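BtGH115A (Bacteroides thetaiotaomicron, PDB 5BY3) acts as a family GH115 4-O-methyl-alpha-glucuronidase with specificity for decorated arabinogalactans. Local coordinates at residues E133-V138 / G609-M614; I167-W172 / I431-D436; N209-A214 / I237-S242; W365-Y370 / Y391-Y396. All blocks are in the same frame, centred on the assembly; numbering follows the deposited sequence.

From the N terminus the chain first opens contact 1 at 133-138 and then contact 2 at 167-172, just after the first strand of the eight-stranded barrel. Contact 3 closes the short loop from 209-214 to 237-242, joining the second and third strands. Contact 4 follows in series and closes 365-370 onto 391-396, joining the sixth and seventh. Contact 2 then closes at 431-436, where the eighth strand returns beside the first, so contacts 3 and 4 are nested inside it. Contact 1 closes last, at 609-614, and encloses the rest. It joins a loop ahead of the barrel to one after helix 587-603. M614 of contact 1 packs on D436 of contact 2.

Contact 1: residues E133-V138 / G609-M614; sequences EWWADV and GKWNRM
The amino group of K610 is gripped by W134 and D137. NZ donates to W134 O at 2.8 Å. It also forms a salt bridge with D137 OD1 at 3.0 Å, which it meets from above the carboxylate plane. The W134 indole adds a cation-pi contact, with NZ 3.2 Å from the centroid of its five-membered ring and over the face. K610 reaches this place because its chain is extended, with CG anti to the backbone N (chi1 178°). The other carboxylate oxygen serves W611. NE1 of W611 donates to the syn lone pair of D137 OD2 at 3.1 Å, nearly straight at 173°.

The edge of W611 meets the face of W134 in a T-shaped pair, with six-membered centroids 5.3 Å apart. W611 CH2 also touches W135 CE3 at 3.9 Å, completing an aromatic cluster. W135 NE1 bonds to R198 O, and helix 174-182 adds W177 beside W611.

The contact joins the loop after helix 113-126 to the loop after helix 587-603. D137 pairs one oxygen with a cation and the other with an indole N-H, so this buried carboxylate is likely to stay ionised.

Contact 2: residues I167-W172 / I431-D436; sequences INDEDW and ILNVGD. With NI (nickel (II) ion), chain C.
A water next to a nickel ion joins D169 to D436. Water 2 donates to D169 O at 2.8 Å and to D436 OD2 at 3.2 Å. Segment 167-172 is the loop after the first strand of a TIM barrel, and 431-436 is the end of the eighth strand with the turn that follows, so the contact lies where the barrel closes. D436 OD2 binds the nickel at 2.4 Å, with L404 O and two waters as further ligands. D436 OD1 accepts from L174 N, which fixes the turn of the carboxylate.

The backbones meet at G435. Its O takes a weak hydrogen bond from N168 N at 3.3 Å, and its CA lies 3.1 Å from N168 O. I167 CG2 packs against the same G435 O. N433 OD1 accepts from G435 N in an Asx turn, and water 1 bridges that OD1 to D169 OD2. N433 ND2 donates to Y391 OH. An alanine at N433 would probably leave G435 N and Y391 OH without these mates and set the turn free to shift. Water 3, a ligand of the nickel, accepts a hydrogen bond from D436 N at 2.8 Å.

Contact 3: residues N209-A214 / I237-S242; sequences NTYWPA and IFMGAS
N209-W212 and I237-G240 run parallel, with T210 bridged to F238 and Y211 to M239. Three backbone bonds hold the pair: F238 N to N209 O at 2.7 Å, Y211 N to F238 O at 2.9 Å, and G240 N to Y211 O at 3.0 Å.

T210 and F238 lie on one face of the sheet. F238 CD1 brings its ring edge to N209 O, and T210 OG1 donates to N209 OD1. Y211 and M239 lie on the other face, side by side and pointing the same way. I237 CG2 presses on Y211 CB at 3.4 Å. The selenium of M239, a selenomethionine, sits at the edge of the Y211 ring. Its bent chain carries CE to P213 CD at 3.5 Å.

Together with helix 228-235 the strands form a beta-alpha-beta crossover, the second and third strands of the TIM barrel. Helix 193-205 packs on Y211 and I237.

Past the bridges, with CG anti to the carbonyl carbon (chi1 -68°), W212 swings its indole over the backbone of 240-242. A241 O lies over one face of the ring, 3.4 Å from CE2. S242 CA makes a CH-pi contact with the six-membered ring, 3.9 Å from its centroid. G240, which has no side chain, lets W212 CD1 come within 3.3 Å of its C. An alanine at W212 would probably open a gap over A241 and S242 and leave F166 and Y391 without the indole they pack on. A241 O also bonds to T291 OG1.

Contact 4: residues W365-Y370 / Y391-Y396; sequences WCDDNY and YYHVSY
D367 and H393 lie nearly flat with each other, their carboxylate and imidazole planes 20° apart. H393 ND1 donates to D367 OD1 at 2.8 Å on the syn side. H393 N donates to D367 OD2 at 2.6 Å from above the carboxylate plane, so the acid holds both ring and backbone. D367 CG sits between its own backbone N and carbonyl carbon (chi1 77°), which turns the carboxylate toward H393. OD1 also accepts from N369 N, closing an Asx turn.

N369 touches two rings. Its amide is stacked on Y396, the planes 4° apart, and CB lies over the ring centre, 3.3 Å from the centroid. Against H393 the amide stands almost perpendicular, with ND2 over the imidazole face and 3.1 Å from CE1. Water 6 joins N369 OD1 to Y396 OH, which also bonds to K345 NZ. Y370 meets Y396 obliquely, its CE1 3.9 Å from Y396 CD2, and its OH bonds to H401 O.

Before these residues, the strands pair in parallel, C366 with Y391. Y391 N donates to W365 O at 2.8 Å and D367 N to Y391 O at 3.1 Å. C366 SG sits at the edge of the Y391 ring. D368 reaches H700 and W732 of the C-terminal region.

These are the sixth and seventh strands of a TIM barrel, joined through helix 379-383. The polar side chains gather at the C-terminal strand ends, where TIM-barrel enzymes carry their active sites.

Contact 1: residues E133-V138 / G609-M614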
# COMPACT_ATOMS: atom_id res chain seq x y z
N GLU A 133 14.85 10.59 3.59
CA GLU A 133 16.06 11.41 3.50
C GLU A 133 16.26 11.96 2.08
O GLU A 133 16.33 13.18 1.86
CB GLU A 133 17.25 10.53 3.92
CG GLU A 133 18.65 11.06 3.66
CD GLU A 133 19.28 10.51 2.39
OE1 GLU A 133 19.26 9.28 2.16
OE2 GLU A 133 19.83 11.34 1.63
N TRP A 134 16.35 11.06 1.12
CA TRP A 134 16.48 11.45 -0.26
C TRP A 134 15.12 11.53 -0.96
O TRP A 134 14.90 12.49 -1.73
CB TRP A 134 17.40 10.48 -1.00
CG TRP A 134 17.82 11.04 -2.34
CD1 TRP A 134 18.83 11.96 -2.59
CD2 TRP A 134 17.26 10.71 -3.62
NE1 TRP A 134 18.90 12.21 -3.94
CE2 TRP A 134 17.96 11.47 -4.59
CE3 TRP A 134 16.25 9.83 -4.03
CZ2 TRP A 134 17.67 11.38 -5.95
CZ3 TRP A 134 15.95 9.74 -5.39
CH2 TRP A 134 16.67 10.53 -6.34
N TRP A 135 14.24 10.56 -0.69
CA TRP A 135 13.03 10.33 -1.49
C TRP A 135 11.89 11.33 -1.22
O TRP A 135 10.97 11.51 -2.05
CB TRP A 135 12.56 8.87 -1.38
CG TRP A 135 13.27 7.92 -2.35
CD1 TRP A 135 14.41 7.15 -2.11
CD2 TRP A 135 12.91 7.67 -3.72
NE1 TRP A 135 14.75 6.45 -3.24
CE2 TRP A 135 13.85 6.74 -4.23
CE3 TRP A 135 11.88 8.14 -4.56
CZ2 TRP A 135 13.79 6.29 -5.55
CZ3 TRP A 135 11.82 7.69 -5.86
CH2 TRP A 135 12.79 6.77 -6.35
N ALA A 136 11.94 11.97 -0.06
CA ALA A 136 11.08 13.12 0.16
C ALA A 136 11.86 14.30 0.75
O ALA A 136 11.28 15.18 1.35
CB ALA A 136 9.87 12.76 1.00
N ASP A 137 13.18 14.27 0.59
CA ASP A 137 14.05 15.40 0.97
C ASP A 137 13.96 15.70 2.44
O ASP A 137 14.05 16.87 2.82
CB ASP A 137 13.73 16.68 0.18
CG ASP A 137 13.70 16.43 -1.30
OD1 ASP A 137 14.79 16.31 -1.90
OD2 ASP A 137 12.59 16.31 -1.85
N VAL A 138 13.81 14.66 3.26
CA VAL A 138 13.71 14.84 4.70
C VAL A 138 15.14 14.98 5.27
O VAL A 138 15.71 14.04 5.86
CB VAL A 138 12.88 13.70 5.30
CG1 VAL A 138 12.78 13.81 6.80
CG2 VAL A 138 11.47 13.71 4.67
N GLY A 609 14.84 21.03 -9.90
CA GLY A 609 13.71 20.35 -10.53
C GLY A 609 14.08 18.90 -10.25
O GLY A 609 14.10 18.07 -11.17
N LYS A 610 14.44 18.59 -8.99
CA LYS A 610 14.77 17.22 -8.61
C LYS A 610 13.66 16.22 -9.01
O LYS A 610 13.97 15.13 -9.47
CB LYS A 610 15.14 17.12 -7.15
CG LYS A 610 15.46 15.71 -6.67
CD LYS A 610 15.78 15.77 -5.20
CE LYS A 610 15.67 14.38 -4.58
NZ LYS A 610 16.46 14.24 -3.33
N TRP A 611 12.40 16.62 -8.89
CA TRP A 611 11.28 15.75 -9.21
C TRP A 611 10.53 16.25 -10.39
O TRP A 611 9.32 16.09 -10.46
CB TRP A 611 10.30 15.62 -8.03
CG TRP A 611 10.99 15.25 -6.74
CD1 TRP A 611 11.18 16.06 -5.67
CD2 TRP A 611 11.57 13.99 -6.41
NE1 TRP A 611 11.82 15.39 -4.67
CE2 TRP A 611 12.07 14.11 -5.09
CE3 TRP A 611 11.69 12.76 -7.07
CZ2 TRP A 611 12.73 13.04 -4.42
CZ3 TRP A 611 12.34 11.69 -6.42
CH2 TRP A 611 12.86 11.85 -5.12
N ASN A 612 11.23 16.86 -11.33
CA ASN A 612 10.54 17.25 -12.55
C ASN A 612 9.96 16.03 -13.31
O ASN A 612 10.68 15.01 -13.46
CB ASN A 612 11.43 18.11 -13.45
CG ASN A 612 10.67 18.71 -14.62
OD1 ASN A 612 9.49 19.03 -14.51
ND2 ASN A 612 11.34 18.81 -15.75
N ARG A 613 8.68 16.14 -13.74
CA ARG A 613 7.91 15.03 -14.38
C ARG A 613 7.30 13.95 -13.47
O ARG A 613 6.47 13.16 -13.94
CB ARG A 613 8.73 14.30 -15.45
CG ARG A 613 9.30 15.18 -16.54
CD ARG A 613 10.14 14.36 -17.50
NE ARG A 613 10.17 15.06 -18.78
CZ ARG A 613 11.06 15.99 -19.09
NH1 ARG A 613 12.03 16.32 -18.23
NH2 ARG A 613 10.99 16.58 -20.28
N MSE A 614 7.72 13.87 -12.20
CA MSE A 614 7.18 12.89 -11.25
C MSE A 614 5.71 13.09 -10.98
O MSE A 614 5.04 12.15 -10.60
CB MSE A 614 8.00 13.01 -9.98
CG MSE A 614 7.64 12.08 -8.82
SE MSE A 614 7.53 10.16 -9.23
CE MSE A 614 9.25 9.65 -8.49

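Contact 2: residues I167-W172 / I431-D436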
# COMPACT_ATOMS: atom_id res chain seq x y z
N ILE A 167 6.48 -1.22 -8.58
CA ILE A 167 6.28 -0.01 -9.37
C ILE A 167 5.38 -0.40 -10.57
O ILE A 167 5.75 -1.28 -11.34
CB ILE A 167 7.58 0.68 -9.86
CG1 ILE A 167 8.32 1.45 -8.77
CG2 ILE A 167 7.26 1.77 -10.88
CD1 ILE A 167 8.70 0.66 -7.56
N ASN A 168 4.23 0.27 -10.69
CA ASN A 168 3.16 -0.02 -11.67
C ASN A 168 2.46 1.25 -12.05
O ASN A 168 2.56 2.22 -11.32
CB ASN A 168 2.11 -0.94 -11.03
CG ASN A 168 1.22 -1.65 -12.04
OD1 ASN A 168 1.65 -2.01 -13.14
ND2 ASN A 168 -0.01 -1.93 -11.64
N ASP A 169 1.74 1.28 -13.16
CA ASP A 169 1.03 2.51 -13.57
C ASP A 169 1.95 3.75 -13.62
O ASP A 169 1.52 4.90 -13.35
CB ASP A 169 -0.19 2.74 -12.66
CG ASP A 169 -1.18 1.56 -12.68
OD1 ASP A 169 -1.61 1.13 -13.79
OD2 ASP A 169 -1.54 1.06 -11.58
N GLU A 170 3.19 3.49 -14.04
CA GLU A 170 4.30 4.42 -14.02
C GLU A 170 4.36 5.37 -15.23
O GLU A 170 5.30 6.19 -15.30
CB GLU A 170 5.65 3.65 -13.89
CG GLU A 170 6.10 2.89 -15.15
CD GLU A 170 5.60 1.44 -15.27
OE1 GLU A 170 4.54 1.13 -14.72
OE2 GLU A 170 6.26 0.60 -15.93
N ASP A 171 3.39 5.27 -16.15
CA ASP A 171 3.43 5.99 -17.45
C ASP A 171 3.51 7.51 -17.30
O ASP A 171 3.95 8.17 -18.25
CB ASP A 171 2.21 5.73 -18.36
CG ASP A 171 1.90 4.25 -18.63
OD1 ASP A 171 2.06 3.38 -17.74
OD2 ASP A 171 1.40 3.96 -19.75
N TRP A 172 3.06 8.05 -16.15
CA TRP A 172 2.87 9.51 -15.95
C TRP A 172 3.67 10.07 -14.77
O TRP A 172 3.39 11.15 -14.29
CB TRP A 172 1.39 9.88 -15.83
CG TRP A 172 0.58 9.28 -16.89
CD1 TRP A 172 0.28 9.85 -18.10
CD2 TRP A 172 -0.03 7.96 -16.91
NE1 TRP A 172 -0.46 8.97 -18.88
CE2 TRP A 172 -0.65 7.80 -18.18
CE3 TRP A 172 -0.08 6.91 -15.99
CZ2 TRP A 172 -1.33 6.63 -18.55
CZ3 TRP A 172 -0.76 5.73 -16.35
CH2 TRP A 172 -1.38 5.61 -17.62
N ILE A 431 3.22 -7.66 -0.68
CA ILE A 431 3.64 -6.91 -1.83
C ILE A 431 2.63 -5.82 -2.08
O ILE A 431 1.39 -6.08 -2.28
CB ILE A 431 3.75 -7.78 -3.12
CG1 ILE A 431 4.81 -8.89 -2.99
CG2 ILE A 431 4.01 -6.86 -4.33
CD1 ILE A 431 6.28 -8.46 -2.91
N LEU A 432 3.18 -4.60 -2.10
CA LEU A 432 2.38 -3.39 -2.25
C LEU A 432 2.48 -2.78 -3.65
O LEU A 432 3.58 -2.46 -4.12
CB LEU A 432 2.82 -2.39 -1.19
CG LEU A 432 2.09 -1.05 -0.98
CD1 LEU A 432 0.61 -1.22 -0.69
CD2 LEU A 432 2.79 -0.35 0.16
N ASN A 433 1.33 -2.60 -4.31
CA ASN A 433 1.31 -1.79 -5.52
C ASN A 433 1.37 -0.33 -5.15
O ASN A 433 0.45 0.18 -4.46
CB ASN A 433 0.04 -2.04 -6.31
CG ASN A 433 0.09 -1.39 -7.68
OD1 ASN A 433 0.71 -0.35 -7.86
ND2 ASN A 433 -0.54 -2.02 -8.64
N VAL A 434 2.44 0.35 -5.59
CA VAL A 434 2.74 1.70 -5.07
C VAL A 434 2.72 2.81 -6.11
O VAL A 434 3.12 3.96 -5.81
CB VAL A 434 4.10 1.79 -4.35
CG1 VAL A 434 4.13 0.88 -3.14
CG2 VAL A 434 5.27 1.55 -5.32
N GLY A 435 2.32 2.45 -7.33
CA GLY A 435 2.29 3.41 -8.43
C GLY A 435 3.71 3.91 -8.69
O GLY A 435 4.62 3.09 -8.95
N ASP A 436 3.89 5.24 -8.58
CA ASP A 436 5.19 5.92 -8.80
C ASP A 436 6.01 6.09 -7.52
O ASP A 436 6.96 6.88 -7.53
CB ASP A 436 4.98 7.32 -9.38
CG ASP A 436 4.05 7.32 -10.58
OD1 ASP A 436 4.51 6.92 -11.67
OD2 ASP A 436 2.89 7.77 -10.46
NI NI C . 0.70 7.82 -9.49
O HOH W 1 -0.43 1.70 -9.46
O HOH W 2 0.77 5.33 -10.72
O HOH W 3 2.12 7.13 -7.51
O HOH W 4 0.36 8.57 -11.84

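Contact 3: residues N209-A214 / I237-S242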
# COMPACT_ATOMS: atom_id res chain seq x y z
N ASN A 209 12.66 -6.36 1.22
CA ASN A 209 13.68 -7.21 0.58
C ASN A 209 13.38 -7.59 -0.86
O ASN A 209 14.25 -8.17 -1.52
CB ASN A 209 14.01 -8.45 1.43
CG ASN A 209 12.80 -9.28 1.77
OD1 ASN A 209 11.72 -9.13 1.17
ND2 ASN A 209 12.96 -10.17 2.75
N THR A 210 12.18 -7.24 -1.33
CA THR A 210 11.62 -7.73 -2.59
C THR A 210 11.19 -6.57 -3.52
O THR A 210 10.81 -5.52 -3.05
CB THR A 210 10.43 -8.66 -2.27
OG1 THR A 210 10.86 -9.70 -1.36
CG2 THR A 210 9.83 -9.27 -3.50
N TYR A 211 11.24 -6.77 -4.83
CA TYR A 211 10.86 -5.76 -5.81
C TYR A 211 10.19 -6.41 -7.00
O TYR A 211 10.68 -7.41 -7.49
CB TYR A 211 12.12 -5.00 -6.28
CG TYR A 211 11.93 -3.90 -7.32
CD1 TYR A 211 10.90 -2.97 -7.22
CD2 TYR A 211 12.84 -3.75 -8.38
CE1 TYR A 211 10.74 -1.97 -8.17
CE2 TYR A 211 12.71 -2.76 -9.31
CZ TYR A 211 11.66 -1.86 -9.21
OH TYR A 211 11.52 -0.85 -10.16
N TRP A 212 9.07 -5.84 -7.43
CA TRP A 212 8.49 -6.16 -8.73
C TRP A 212 8.73 -4.93 -9.59
O TRP A 212 8.12 -3.91 -9.37
CB TRP A 212 6.99 -6.45 -8.63
CG TRP A 212 6.59 -7.71 -7.89
CD1 TRP A 212 7.40 -8.60 -7.21
CD2 TRP A 212 5.25 -8.19 -7.72
NE1 TRP A 212 6.64 -9.62 -6.67
CE2 TRP A 212 5.32 -9.38 -6.95
CE3 TRP A 212 3.99 -7.74 -8.16
CZ2 TRP A 212 4.18 -10.11 -6.62
CZ3 TRP A 212 2.87 -8.45 -7.83
CH2 TRP A 212 2.96 -9.62 -7.09
N PRO A 213 9.65 -5.02 -10.56
CA PRO A 213 10.05 -3.84 -11.36
C PRO A 213 8.92 -3.34 -12.23
O PRO A 213 7.97 -4.08 -12.43
CB PRO A 213 11.17 -4.40 -12.23
CG PRO A 213 10.80 -5.85 -12.42
CD PRO A 213 10.24 -6.27 -11.10
N ALA A 214 9.00 -2.09 -12.73
CA ALA A 214 8.04 -1.54 -13.75
C ALA A 214 8.02 -2.43 -14.95
O ALA A 214 9.07 -2.97 -15.33
CB ALA A 214 8.45 -0.14 -14.19
N ILE A 237 18.23 -7.61 -3.34
CA ILE A 237 16.79 -7.50 -3.47
C ILE A 237 16.30 -8.70 -4.26
O ILE A 237 16.81 -9.00 -5.33
CB ILE A 237 16.41 -6.21 -4.28
CG1 ILE A 237 16.85 -4.90 -3.56
CG2 ILE A 237 14.95 -6.21 -4.73
CD1 ILE A 237 16.25 -4.62 -2.18
N PHE A 238 15.27 -9.36 -3.76
CA PHE A 238 14.66 -10.43 -4.51
C PHE A 238 13.90 -9.79 -5.63
O PHE A 238 13.04 -8.95 -5.39
CB PHE A 238 13.81 -11.29 -3.59
CG PHE A 238 14.62 -12.09 -2.62
CD1 PHE A 238 15.19 -11.49 -1.50
CD2 PHE A 238 14.85 -13.46 -2.85
CE1 PHE A 238 15.98 -12.24 -0.59
CE2 PHE A 238 15.64 -14.21 -1.96
CZ PHE A 238 16.21 -13.60 -0.82
N MSE A 239 14.29 -10.12 -6.85
CA MSE A 239 13.48 -9.78 -8.02
C MSE A 239 12.37 -10.80 -8.06
O MSE A 239 12.61 -12.03 -8.04
CB MSE A 239 14.33 -9.82 -9.29
CG MSE A 239 15.53 -8.86 -9.25
SE MSE A 239 14.84 -7.04 -8.84
CE MSE A 239 13.60 -6.74 -10.34
N GLY A 240 11.14 -10.28 -8.03
CA GLY A 240 9.90 -11.02 -8.20
C GLY A 240 9.21 -10.33 -9.36
O GLY A 240 9.81 -9.44 -9.95
N ALA A 241 7.98 -10.73 -9.69
CA ALA A 241 7.20 -10.07 -10.76
C ALA A 241 5.75 -10.47 -10.60
O ALA A 241 5.47 -11.32 -9.77
CB ALA A 241 7.71 -10.44 -12.16
N SER A 242 4.84 -9.89 -11.39
CA SER A 242 3.40 -9.96 -11.10
C SER A 242 2.68 -11.21 -11.59
O SER A 242 3.29 -12.10 -12.23
CB SER A 242 2.68 -8.69 -11.59
OG SER A 242 2.36 -8.79 -12.96

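Contact 4: residues W365-Y370 / Y391-Y396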
# COMPACT_ATOMS: atom_id res chain seq x y z
N TRP A 365 -2.68 -14.25 -2.13
CA TRP A 365 -4.01 -13.66 -2.22
C TRP A 365 -3.95 -12.19 -2.64
O TRP A 365 -2.91 -11.52 -2.53
CB TRP A 365 -4.76 -13.91 -0.92
CG TRP A 365 -4.60 -15.36 -0.50
CD1 TRP A 365 -3.94 -15.84 0.60
CD2 TRP A 365 -5.04 -16.51 -1.25
NE1 TRP A 365 -3.98 -17.22 0.62
CE2 TRP A 365 -4.64 -17.65 -0.51
CE3 TRP A 365 -5.73 -16.68 -2.45
CZ2 TRP A 365 -4.93 -18.95 -0.93
CZ3 TRP A 365 -6.02 -17.98 -2.88
CH2 TRP A 365 -5.62 -19.09 -2.13
N CYS A 366 -5.07 -11.71 -3.17
CA CYS A 366 -5.14 -10.38 -3.73
C CYS A 366 -6.25 -9.54 -3.13
O CYS A 366 -7.28 -10.08 -2.76
CB CYS A 366 -5.35 -10.49 -5.23
SG CYS A 366 -3.85 -11.12 -5.96
N ASP A 367 -6.03 -8.23 -3.01
CA ASP A 367 -7.11 -7.32 -2.64
C ASP A 367 -7.91 -7.03 -3.92
O ASP A 367 -7.50 -7.48 -4.97
CB ASP A 367 -6.56 -6.06 -1.98
CG ASP A 367 -5.96 -5.05 -2.99
OD1 ASP A 367 -5.92 -5.27 -4.23
OD2 ASP A 367 -5.55 -3.98 -2.51
N ASP A 368 -9.01 -6.27 -3.83
CA ASP A 368 -9.89 -6.04 -4.98
C ASP A 368 -9.51 -4.73 -5.70
O ASP A 368 -10.34 -4.10 -6.35
CB ASP A 368 -11.34 -6.01 -4.50
CG ASP A 368 -11.64 -4.84 -3.51
OD1 ASP A 368 -10.72 -4.11 -3.06
OD2 ASP A 368 -12.83 -4.63 -3.20
N ASN A 369 -8.26 -4.33 -5.52
CA ASN A 369 -7.69 -3.13 -6.08
C ASN A 369 -8.04 -1.87 -5.31
O ASN A 369 -7.47 -0.81 -5.59
CB ASN A 369 -8.03 -2.97 -7.58
CG ASN A 369 -7.87 -4.27 -8.37
OD1 ASN A 369 -8.82 -4.73 -9.03
ND2 ASN A 369 -6.68 -4.85 -8.32
N TYR A 370 -8.99 -1.97 -4.37
CA TYR A 370 -9.36 -0.83 -3.53
C TYR A 370 -9.09 -1.12 -2.05
O TYR A 370 -9.72 -0.53 -1.16
CB TYR A 370 -10.77 -0.36 -3.85
CG TYR A 370 -10.93 0.07 -5.32
CD1 TYR A 370 -10.94 -0.86 -6.36
CD2 TYR A 370 -11.07 1.43 -5.68
CE1 TYR A 370 -11.07 -0.46 -7.69
CE2 TYR A 370 -11.21 1.84 -7.02
CZ TYR A 370 -11.20 0.90 -8.01
OH TYR A 370 -11.32 1.28 -9.31
N TYR A 391 -0.97 -9.48 -2.22
CA TYR A 391 -0.70 -8.43 -3.14
C TYR A 391 -1.81 -7.41 -2.90
O TYR A 391 -2.98 -7.70 -3.15
CB TYR A 391 -0.74 -8.96 -4.58
CG TYR A 391 -0.72 -7.90 -5.68
CD1 TYR A 391 0.13 -6.76 -5.62
CD2 TYR A 391 -1.53 -8.05 -6.81
CE1 TYR A 391 0.14 -5.80 -6.66
CE2 TYR A 391 -1.53 -7.10 -7.84
CZ TYR A 391 -0.70 -5.98 -7.76
OH TYR A 391 -0.73 -5.05 -8.79
N TYR A 392 -1.40 -6.23 -2.39
CA TYR A 392 -2.28 -5.14 -1.94
C TYR A 392 -2.06 -3.88 -2.79
O TYR A 392 -0.94 -3.65 -3.25
CB TYR A 392 -2.00 -4.82 -0.48
CG TYR A 392 -3.12 -4.10 0.29
CD1 TYR A 392 -4.15 -4.81 0.90
CD2 TYR A 392 -3.12 -2.71 0.44
CE1 TYR A 392 -5.15 -4.16 1.61
CE2 TYR A 392 -4.11 -2.06 1.16
CZ TYR A 392 -5.12 -2.80 1.74
OH TYR A 392 -6.10 -2.18 2.46
N HIS A 393 -3.12 -3.08 -2.96
CA HIS A 393 -3.07 -1.86 -3.78
C HIS A 393 -3.23 -0.59 -2.97
O HIS A 393 -4.22 -0.47 -2.25
CB HIS A 393 -4.16 -1.86 -4.86
CG HIS A 393 -3.88 -2.75 -6.02
ND1 HIS A 393 -4.08 -4.12 -5.98
CD2 HIS A 393 -3.45 -2.47 -7.27
CE1 HIS A 393 -3.77 -4.64 -7.16
NE2 HIS A 393 -3.38 -3.66 -7.96
N VAL A 394 -2.29 0.34 -3.09
CA VAL A 394 -2.54 1.75 -2.68
C VAL A 394 -2.60 2.67 -3.92
O VAL A 394 -2.71 3.88 -3.81
CB VAL A 394 -1.56 2.32 -1.61
CG1 VAL A 394 -1.72 1.58 -0.28
CG2 VAL A 394 -0.13 2.30 -2.11
N SER A 395 -2.55 2.05 -5.09
CA SER A 395 -2.67 2.74 -6.39
C SER A 395 -3.28 1.78 -7.43
O SER A 395 -3.06 0.57 -7.38
CB SER A 395 -1.30 3.27 -6.82
OG SER A 395 -1.38 3.81 -8.11
N TYR A 396 -4.06 2.29 -8.37
CA TYR A 396 -4.66 1.38 -9.33
C TYR A 396 -5.14 2.02 -10.60
O TYR A 396 -5.59 3.17 -10.60
CB TYR A 396 -5.81 0.64 -8.66
CG TYR A 396 -6.55 -0.33 -9.51
CD1 TYR A 396 -5.95 -1.49 -9.94
CD2 TYR A 396 -7.88 -0.09 -9.87
CE1 TYR A 396 -6.63 -2.41 -10.73
CE2 TYR A 396 -8.59 -1.02 -10.63
CZ TYR A 396 -7.95 -2.18 -11.07
OH TYR A 396 -8.63 -3.13 -11.81
O HOH W 5 -4.48 -7.50 -5.68
O HOH W 6 -10.99 -3.76 -10.70